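Local coordinates for protein dephospho-CoA kinase (Mycobacterium paratuberculosis, PDB 6N39) that probably catalyses the ATP-dependent phosphorylation of the 3'-hydroxyl of dephospho-coenzyme A, the last step of coenzyme A biosynthesis, at residues Ile18-Ser23 / Val136-Asp141; Val144-Leu149 / Asp159-Ile164. All blocks are in the same frame, centred on the assembly; numbering follows the deposited sequence.

Contact 1. Residues Ile18-Ser23 / Val136-Asp141; sequences IGAGKS and VIVYAD. With ACT (acetate ion), chain B.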
ATOM      1  N   ILE A  18     -21.922   2.355  -2.518  1.00 62.09           N
ATOM      2  CA  ILE A  18     -23.134   1.596  -2.804  1.00 60.97           C
ATOM      3  C   ILE A  18     -23.544   1.809  -4.255  1.00 66.11           C
ATOM      4  O   ILE A  18     -23.537   2.937  -4.766  1.00 62.17           O
ATOM      5  CB  ILE A  18     -24.244   1.998  -1.814  1.00 59.51           C
ATOM      6  CG1 ILE A  18     -25.503   1.142  -1.997  1.00 67.87           C
ATOM      7  CG2 ILE A  18     -24.592   3.480  -1.942  1.00 63.59           C
ATOM      8  CD1 ILE A  18     -26.592   1.437  -0.944  1.00 73.10           C
ATOM      9  N   GLY A  19     -23.878   0.715  -4.941  1.00 70.28           N
ATOM     10  CA  GLY A  19     -24.291   0.789  -6.328  1.00 68.49           C
ATOM     11  C   GLY A  19     -23.163   0.810  -7.342  1.00 59.54           C
ATOM     12  O   GLY A  19     -23.437   0.823  -8.551  1.00 59.67           O
ATOM     13  N   ALA A  20     -21.907   0.824  -6.901  1.00 50.85           N
ATOM     14  CA  ALA A  20     -20.792   0.882  -7.836  1.00 51.85           C
ATOM     15  C   ALA A  20     -20.432  -0.480  -8.414  1.00 51.88           C
ATOM     16  O   ALA A  20     -19.790  -0.535  -9.467  1.00 48.95           O
ATOM     17  CB  ALA A  20     -19.552   1.485  -7.159  1.00 52.55           C
ATOM     18  N   GLY A  21     -20.795  -1.571  -7.739  1.00 55.51           N
ATOM     19  CA  GLY A  21     -20.548  -2.902  -8.266  1.00 58.22           C
ATOM     20  C   GLY A  21     -19.575  -3.731  -7.453  1.00 52.55           C
ATOM     21  O   GLY A  21     -18.910  -4.625  -7.985  1.00 49.55           O
ATOM     22  N   LYS A  22     -19.495  -3.447  -6.154  1.00 49.74           N
ATOM     23  CA  LYS A  22     -18.564  -4.145  -5.269  1.00 53.54           C
ATOM     24  C   LYS A  22     -18.717  -5.665  -5.371  1.00 55.31           C
ATOM     25  O   LYS A  22     -17.733  -6.398  -5.555  1.00 46.29           O
ATOM     26  CB  LYS A  22     -18.820  -3.663  -3.844  1.00 59.78           C
ATOM     27  CG  LYS A  22     -17.717  -3.871  -2.863  1.00 63.25           C
ATOM     28  CD  LYS A  22     -17.830  -2.837  -1.752  1.00 61.05           C
ATOM     29  CE  LYS A  22     -19.185  -2.893  -1.059  1.00 67.10           C
ATOM     30  NZ  LYS A  22     -19.418  -4.250  -0.489  1.00 68.26           N
ATOM     31  N   SER A  23     -19.961  -6.150  -5.265  1.00 47.77           N
ATOM     32  CA  SER A  23     -20.221  -7.590  -5.284  1.00 56.15           C
ATOM     33  C   SER A  23     -19.982  -8.189  -6.664  1.00 49.20           C
ATOM     34  O   SER A  23     -19.479  -9.313  -6.778  1.00 48.24           O
ATOM     35  CB  SER A  23     -21.658  -7.872  -4.831  1.00 57.15           C
ATOM     36  OG  SER A  23     -21.789  -7.617  -3.447  1.00 74.43           O
ATOM     37  N   VAL A 136      -8.136  -2.461  -4.147  1.00 30.88           N
ATOM     38  CA  VAL A 136      -8.919  -2.257  -5.365  1.00 34.87           C
ATOM     39  C   VAL A 136     -10.224  -1.571  -4.988  1.00 36.69           C
ATOM     40  O   VAL A 136     -10.941  -2.030  -4.088  1.00 38.33           O
ATOM     41  CB  VAL A 136      -9.212  -3.585  -6.085  1.00 39.48           C
ATOM     42  CG1 VAL A 136      -9.972  -3.327  -7.395  1.00 34.86           C
ATOM     43  CG2 VAL A 136      -7.939  -4.303  -6.364  1.00 36.02           C
ATOM     44  N   ILE A 137     -10.542  -0.477  -5.660  1.00 34.77           N
ATOM     45  CA  ILE A 137     -11.800   0.210  -5.403  1.00 38.12           C
ATOM     46  C   ILE A 137     -12.530   0.367  -6.724  1.00 40.01           C
ATOM     47  O   ILE A 137     -11.940   0.823  -7.710  1.00 39.49           O
ATOM     48  CB  ILE A 137     -11.581   1.566  -4.714  1.00 37.69           C
ATOM     49  CG1 ILE A 137     -10.710   1.358  -3.467  1.00 39.02           C
ATOM     50  CG2 ILE A 137     -12.918   2.185  -4.353  1.00 40.79           C
ATOM     51  CD1 ILE A 137     -10.612   2.540  -2.552  1.00 33.97           C
ATOM     52  N   VAL A 138     -13.800  -0.047  -6.754  1.00 39.35           N
ATOM     53  CA  VAL A 138     -14.629   0.067  -7.944  1.00 41.11           C
ATOM     54  C   VAL A 138     -15.463   1.332  -7.815  1.00 47.37           C
ATOM     55  O   VAL A 138     -15.872   1.708  -6.708  1.00 45.94           O
ATOM     56  CB  VAL A 138     -15.504  -1.190  -8.148  1.00 44.11           C
ATOM     57  CG1 VAL A 138     -16.454  -1.414  -6.981  1.00 44.17           C
ATOM     58  CG2 VAL A 138     -16.275  -1.086  -9.429  1.00 42.19           C
ATOM     59  N   TYR A 139     -15.668   2.026  -8.931  1.00 40.05           N
ATOM     60  CA  TYR A 139     -16.504   3.219  -8.932  1.00 44.44           C
ATOM     61  C   TYR A 139     -17.326   3.242 -10.212  1.00 52.32           C
ATOM     62  O   TYR A 139     -17.124   2.431 -11.120  1.00 49.38           O
ATOM     63  CB  TYR A 139     -15.670   4.506  -8.795  1.00 50.92           C
ATOM     64  CG  TYR A 139     -14.805   4.797 -10.002  1.00 53.64           C
ATOM     65  CD1 TYR A 139     -13.591   4.151 -10.167  1.00 52.17           C
ATOM     66  CD2 TYR A 139     -15.211   5.713 -10.982  1.00 52.25           C
ATOM     67  CE1 TYR A 139     -12.791   4.396 -11.268  1.00 58.71           C
ATOM     68  CE2 TYR A 139     -14.417   5.969 -12.092  1.00 54.53           C
ATOM     69  CZ  TYR A 139     -13.202   5.307 -12.224  1.00 64.57           C
ATOM     70  OH  TYR A 139     -12.385   5.541 -13.311  1.00 61.41           O
ATOM     71  N   ALA A 140     -18.262   4.186 -10.278  1.00 53.92           N
ATOM     72  CA  ALA A 140     -19.150   4.321 -11.423  1.00 54.99           C
ATOM     73  C   ALA A 140     -19.764   5.710 -11.402  1.00 64.31           C
ATOM     74  O   ALA A 140     -19.893   6.325 -10.338  1.00 62.78           O
ATOM     75  CB  ALA A 140     -20.258   3.261 -11.414  1.00 54.34           C
ATOM     76  N   ASP A 141     -20.150   6.189 -12.590  1.00 66.12           N
ATOM     77  CA  ASP A 141     -20.829   7.476 -12.696  1.00 77.47           C
ATOM     78  C   ASP A 141     -22.037   7.506 -11.770  1.00 74.26           C
ATOM     79  O   ASP A 141     -22.755   6.512 -11.632  1.00 67.69           O
ATOM     80  CB  ASP A 141     -21.284   7.747 -14.137  1.00 89.42           C
ATOM     81  CG  ASP A 141     -20.147   7.675 -15.150  1.00 93.98           C
ATOM     82  OD1 ASP A 141     -20.422   7.320 -16.319  1.00 94.63           O
ATOM     83  OD2 ASP A 141     -18.988   7.963 -14.786  1.00 93.73           O
TER
HETATM   84  C   ACT B 501     -22.574  -3.566  -4.986  1.00 65.35           C
HETATM   85  O   ACT B 501     -22.589  -2.312  -5.172  1.00 77.02           O
HETATM   86  OXT ACT B 501     -22.165  -4.205  -3.969  1.00 61.27           O
HETATM   87  CH3 ACT B 501     -23.130  -4.469  -6.164  1.00 51.90           C

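Contact 2. Residues Val144-Leu149 / Asp159-Ile164; sequences VRLRRL and DARARI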
ATOM      1  N   VAL A 144     -25.239   6.294 -13.186  1.00 76.96           N
ATOM      2  CA  VAL A 144     -25.314   4.841 -13.311  1.00 68.38           C
ATOM      3  C   VAL A 144     -25.647   4.207 -11.967  1.00 69.91           C
ATOM      4  O   VAL A 144     -26.523   3.336 -11.871  1.00 69.00           O
ATOM      5  CB  VAL A 144     -23.998   4.286 -13.888  1.00 77.83           C
ATOM      6  CG1 VAL A 144     -23.942   2.771 -13.748  1.00 68.40           C
ATOM      7  CG2 VAL A 144     -23.833   4.696 -15.347  1.00 83.44           C
ATOM      8  N   ARG A 145     -24.942   4.619 -10.910  1.00 69.95           N
ATOM      9  CA  ARG A 145     -25.210   4.079  -9.580  1.00 73.73           C
ATOM     10  C   ARG A 145     -26.659   4.311  -9.181  1.00 78.92           C
ATOM     11  O   ARG A 145     -27.313   3.416  -8.622  1.00 68.69           O
ATOM     12  CB  ARG A 145     -24.264   4.713  -8.558  1.00 61.10           C
ATOM     13  CG  ARG A 145     -22.785   4.487  -8.865  1.00 57.14           C
ATOM     14  CD  ARG A 145     -21.898   5.326  -7.957  1.00 61.13           C
ATOM     15  NE  ARG A 145     -22.081   4.971  -6.556  1.00 60.89           N
ATOM     16  CZ  ARG A 145     -21.648   5.704  -5.538  1.00 58.39           C
ATOM     17  NH1 ARG A 145     -21.008   6.839  -5.766  1.00 56.01           N
ATOM     18  NH2 ARG A 145     -21.861   5.299  -4.296  1.00 56.57           N
ATOM     19  N   LEU A 146     -27.175   5.509  -9.472  1.00 82.87           N
ATOM     20  CA  LEU A 146     -28.562   5.835  -9.160  1.00 86.59           C
ATOM     21  C   LEU A 146     -29.522   4.929  -9.909  1.00 83.39           C
ATOM     22  O   LEU A 146     -30.452   4.373  -9.314  1.00 81.27           O
ATOM     23  CB  LEU A 146     -28.845   7.294  -9.505  1.00 90.76           C
ATOM     24  CG  LEU A 146     -28.458   8.308  -8.442  1.00 94.77           C
ATOM     25  CD1 LEU A 146     -28.590   9.708  -9.009  1.00100.60           C
ATOM     26  CD2 LEU A 146     -29.346   8.120  -7.223  1.00101.62           C
ATOM     27  N   ARG A 147     -29.348   4.817 -11.232  1.00 88.33           N
ATOM     28  CA  ARG A 147     -30.218   3.943 -12.013  1.00 88.47           C
ATOM     29  C   ARG A 147     -30.200   2.529 -11.456  1.00 81.89           C
ATOM     30  O   ARG A 147     -31.253   1.902 -11.304  1.00 79.91           O
ATOM     31  CB  ARG A 147     -29.806   3.952 -13.485  1.00 88.29           C
ATOM     32  N   ARG A 148     -29.017   2.030 -11.092  1.00 74.86           N
ATOM     33  CA  ARG A 148     -28.929   0.660 -10.595  1.00 77.01           C
ATOM     34  C   ARG A 148     -29.663   0.501  -9.268  1.00 80.93           C
ATOM     35  O   ARG A 148     -30.419  -0.458  -9.086  1.00 81.74           O
ATOM     36  CB  ARG A 148     -27.464   0.234 -10.479  1.00 75.82           C
ATOM     37  CG  ARG A 148     -26.751   0.209 -11.832  1.00 77.39           C
ATOM     38  CD  ARG A 148     -25.640  -0.848 -11.911  1.00 83.12           C
ATOM     39  NE  ARG A 148     -24.372  -0.370 -11.387  1.00 81.74           N
ATOM     40  CZ  ARG A 148     -23.223  -0.342 -12.059  1.00 74.35           C
ATOM     41  NH1 ARG A 148     -23.139  -0.784 -13.312  1.00 71.50           N
ATOM     42  NH2 ARG A 148     -22.143   0.124 -11.459  1.00 56.21           N
ATOM     43  N   LEU A 149     -29.500   1.456  -8.349  1.00 83.41           N
ATOM     44  CA  LEU A 149     -30.143   1.319  -7.043  1.00 82.05           C
ATOM     45  C   LEU A 149     -31.658   1.475  -7.148  1.00 87.65           C
ATOM     46  O   LEU A 149     -32.413   0.670  -6.588  1.00 84.04           O
ATOM     47  CB  LEU A 149     -29.558   2.328  -6.055  1.00 82.94           C
ATOM     48  CG  LEU A 149     -28.117   2.051  -5.610  1.00 81.80           C
ATOM     49  CD1 LEU A 149     -27.604   3.231  -4.823  1.00 85.94           C
ATOM     50  CD2 LEU A 149     -28.014   0.778  -4.779  1.00 69.86           C
ATOM     51  N   ASP A 159     -33.840   8.596  -1.328  1.00 98.44           N
ATOM     52  CA  ASP A 159     -33.200   7.696  -0.374  1.00 95.55           C
ATOM     53  C   ASP A 159     -31.857   7.199  -0.905  1.00 95.42           C
ATOM     54  O   ASP A 159     -30.856   7.172  -0.174  1.00 89.19           O
ATOM     55  CB  ASP A 159     -34.133   6.520  -0.074  1.00 97.67           C
ATOM     56  CG  ASP A 159     -33.587   5.598   0.995  1.00106.39           C
ATOM     57  OD1 ASP A 159     -32.870   6.083   1.894  1.00106.18           O
ATOM     58  OD2 ASP A 159     -33.867   4.383   0.927  1.00105.72           O
ATOM     59  N   ALA A 160     -31.816   6.792  -2.174  1.00 92.66           N
ATOM     60  CA  ALA A 160     -30.557   6.362  -2.766  1.00 89.94           C
ATOM     61  C   ALA A 160     -29.535   7.489  -2.736  1.00 92.08           C
ATOM     62  O   ALA A 160     -28.375   7.278  -2.364  1.00 84.06           O
ATOM     63  CB  ALA A 160     -30.783   5.871  -4.196  1.00 85.91           C
ATOM     64  N   ARG A 161     -29.951   8.700  -3.114  1.00 92.78           N
ATOM     65  CA  ARG A 161     -29.014   9.818  -3.139  1.00 92.64           C
ATOM     66  C   ARG A 161     -28.484  10.119  -1.744  1.00 89.32           C
ATOM     67  O   ARG A 161     -27.291  10.397  -1.576  1.00 79.55           O
ATOM     68  CB  ARG A 161     -29.673  11.056  -3.742  1.00100.07           C
ATOM     69  CG  ARG A 161     -30.348  10.815  -5.079  1.00107.42           C
ATOM     70  CD  ARG A 161     -30.804  12.115  -5.720  1.00113.64           C
ATOM     71  NE  ARG A 161     -29.751  12.674  -6.560  1.00114.86           N
ATOM     72  CZ  ARG A 161     -29.774  12.670  -7.888  1.00112.72           C
ATOM     73  NH1 ARG A 161     -30.814  12.149  -8.533  1.00114.72           N
ATOM     74  NH2 ARG A 161     -28.762  13.191  -8.571  1.00104.91           N
ATOM     75  N   ALA A 162     -29.352  10.052  -0.727  1.00 87.61           N
ATOM     76  CA  ALA A 162     -28.898  10.296   0.639  1.00 89.59           C
ATOM     77  C   ALA A 162     -27.933   9.212   1.101  1.00 84.26           C
ATOM     78  O   ALA A 162     -26.903   9.503   1.722  1.00 79.09           O
ATOM     79  CB  ALA A 162     -30.096  10.394   1.584  1.00 90.03           C
ATOM     80  N   ARG A 163     -28.257   7.950   0.811  1.00 85.64           N
ATOM     81  CA  ARG A 163     -27.379   6.846   1.181  1.00 82.56           C
ATOM     82  C   ARG A 163     -26.018   6.976   0.509  1.00 78.81           C
ATOM     83  O   ARG A 163     -24.985   6.670   1.115  1.00 70.48           O
ATOM     84  CB  ARG A 163     -28.034   5.515   0.810  1.00 91.26           C
ATOM     85  CG  ARG A 163     -29.208   5.099   1.705  1.00102.74           C
ATOM     86  CD  ARG A 163     -28.990   3.680   2.197  1.00108.52           C
ATOM     87  NE  ARG A 163     -27.590   3.499   2.589  1.00112.69           N
ATOM     88  CZ  ARG A 163     -26.984   2.322   2.716  1.00110.62           C
ATOM     89  NH1 ARG A 163     -25.708   2.270   3.076  1.00104.67           N
ATOM     90  NH2 ARG A 163     -27.648   1.199   2.479  1.00113.18           N
ATOM     91  N   ILE A 164     -26.008   7.423  -0.749  1.00 80.02           N
ATOM     92  CA  ILE A 164     -24.760   7.630  -1.478  1.00 70.59           C
ATOM     93  C   ILE A 164     -23.961   8.761  -0.848  1.00 75.52           C
ATOM     94  O   ILE A 164     -22.747   8.643  -0.636  1.00 69.60           O
ATOM     95  CB  ILE A 164     -25.056   7.918  -2.962  1.00 71.16           C
ATOM     96  CG1 ILE A 164     -25.504   6.640  -3.681  1.00 72.85           C
ATOM     97  CG2 ILE A 164     -23.839   8.548  -3.640  1.00 65.75           C
ATOM     98  CD1 ILE A 164     -25.942   6.856  -5.125  1.00 69.31           C
TER
HETATM   99  O   HOH W   1     -21.173   6.523  -1.963  1.00 50.57           O

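Contact 1. Residues Ile18-Ser23 / Val136-Asp141
A20 and Y139 approach most closely through the backbone, CA to CA 5.0 Å, where the loop entering helix 22-31 passes the end of strand 135-139. No hydrogen bond joins the two segments, so van der Waals contact carries the pairing. A20 points its CB at the strand and sets it 3.7 Å from V138 O, with Y139 CA next nearest. V138 answers with both branches. Its CG1, held between the backbone N and the carbonyl carbon (chi1 61°), lies 3.8 Å from K22 N and also meets G21 C; its CG2 reaches A20 O at 3.6 Å. The loop is the Walker A P-loop of a P-loop kinase fold, with strand 10-16 before it and strand 135-139 beside that strand in the parallel sheet; G19 to S23 are predicted to bind ATP. An acetate, probably from the crystallisation liquor, occupies the curve of the loop. G21 N donates to its O and S23 N to its OXT, each at 3.2 Å and both moderately bent, while the bonds from G19 N and S23 OG are weak. K22 leads its end away from the strand, and its NZ forms a salt bridge with D119.

Contact 2. Residues Val144-Leu149 / Asp159-Ile164
L146 lays its CD1 over one face of the R161 guanidinium, 3.2 Å above the plane and offset toward the rim. The two side chains cross at about a right angle, and the nearest guanidinium atom is NH1, 3.3 Å from L146 CD1, which indicates tight packing. They belong to helices 142-153 and 157-165, two successive helices joined by a short loop and following strand 135-139, consistent with the pair of helices that forms the lid in dephospho-CoA kinases. The short segments run at 127° to each other, between perpendicular and antiparallel, and their axes come no closer than 10.0 Å. That spacing is filled by side chains.

The other branch of L146, CD2, rests against R161 CG and meets A160 CB at 4.0 Å. A160, small and directed at the opposing helix, marks the closest backbone approach, with its CA 6.6 Å from that of L149. L149 crosses I164 obliquely, its CD1 4.0 Å from I164 CD1 and close to CG1 as well, and I164 CD1 also touches L146 CD2. An apolar cluster of L146, L149, A160 and I164 thus lies between two arginines.

R161 NH1 forms a salt bridge with E157, one turn earlier in its own helix. R145, on the other flank, extends obliquely past I164: CG1 of I164 lies over one face of its guanidinium, and I164 CG2 is 3.9 Å from R145 NH2. The chain of R145 is bent at chi3, which places NE, and its polar end also has a partner in I18. In the plane of that guanidinium, at its edge, a water accepts from R145 NH2 at 2.7 Å and lies within hydrogen-bonding distance of I164 O.

Contact 1 precedes contact 2 along the chain, and their centres are 12 Å apart. Strand 135-139 of contact 1 runs on almost at once into helix 142-153 of contact 2, so the parallel sheet of the kinase region leads directly into the helix pair. The two also meet through space: I18 O lies 2.9 Å from R145 NH2 and G19 O lies 3.2 Å from R148 NE, both probable hydrogen bonds. Two arginines of helix 142-153 thus probably bond to carbonyl oxygens of the P-loop, and the first helix of the pair lies directly against the loop predicted to bind ATP. A140 O packs against R145 CD at the junction.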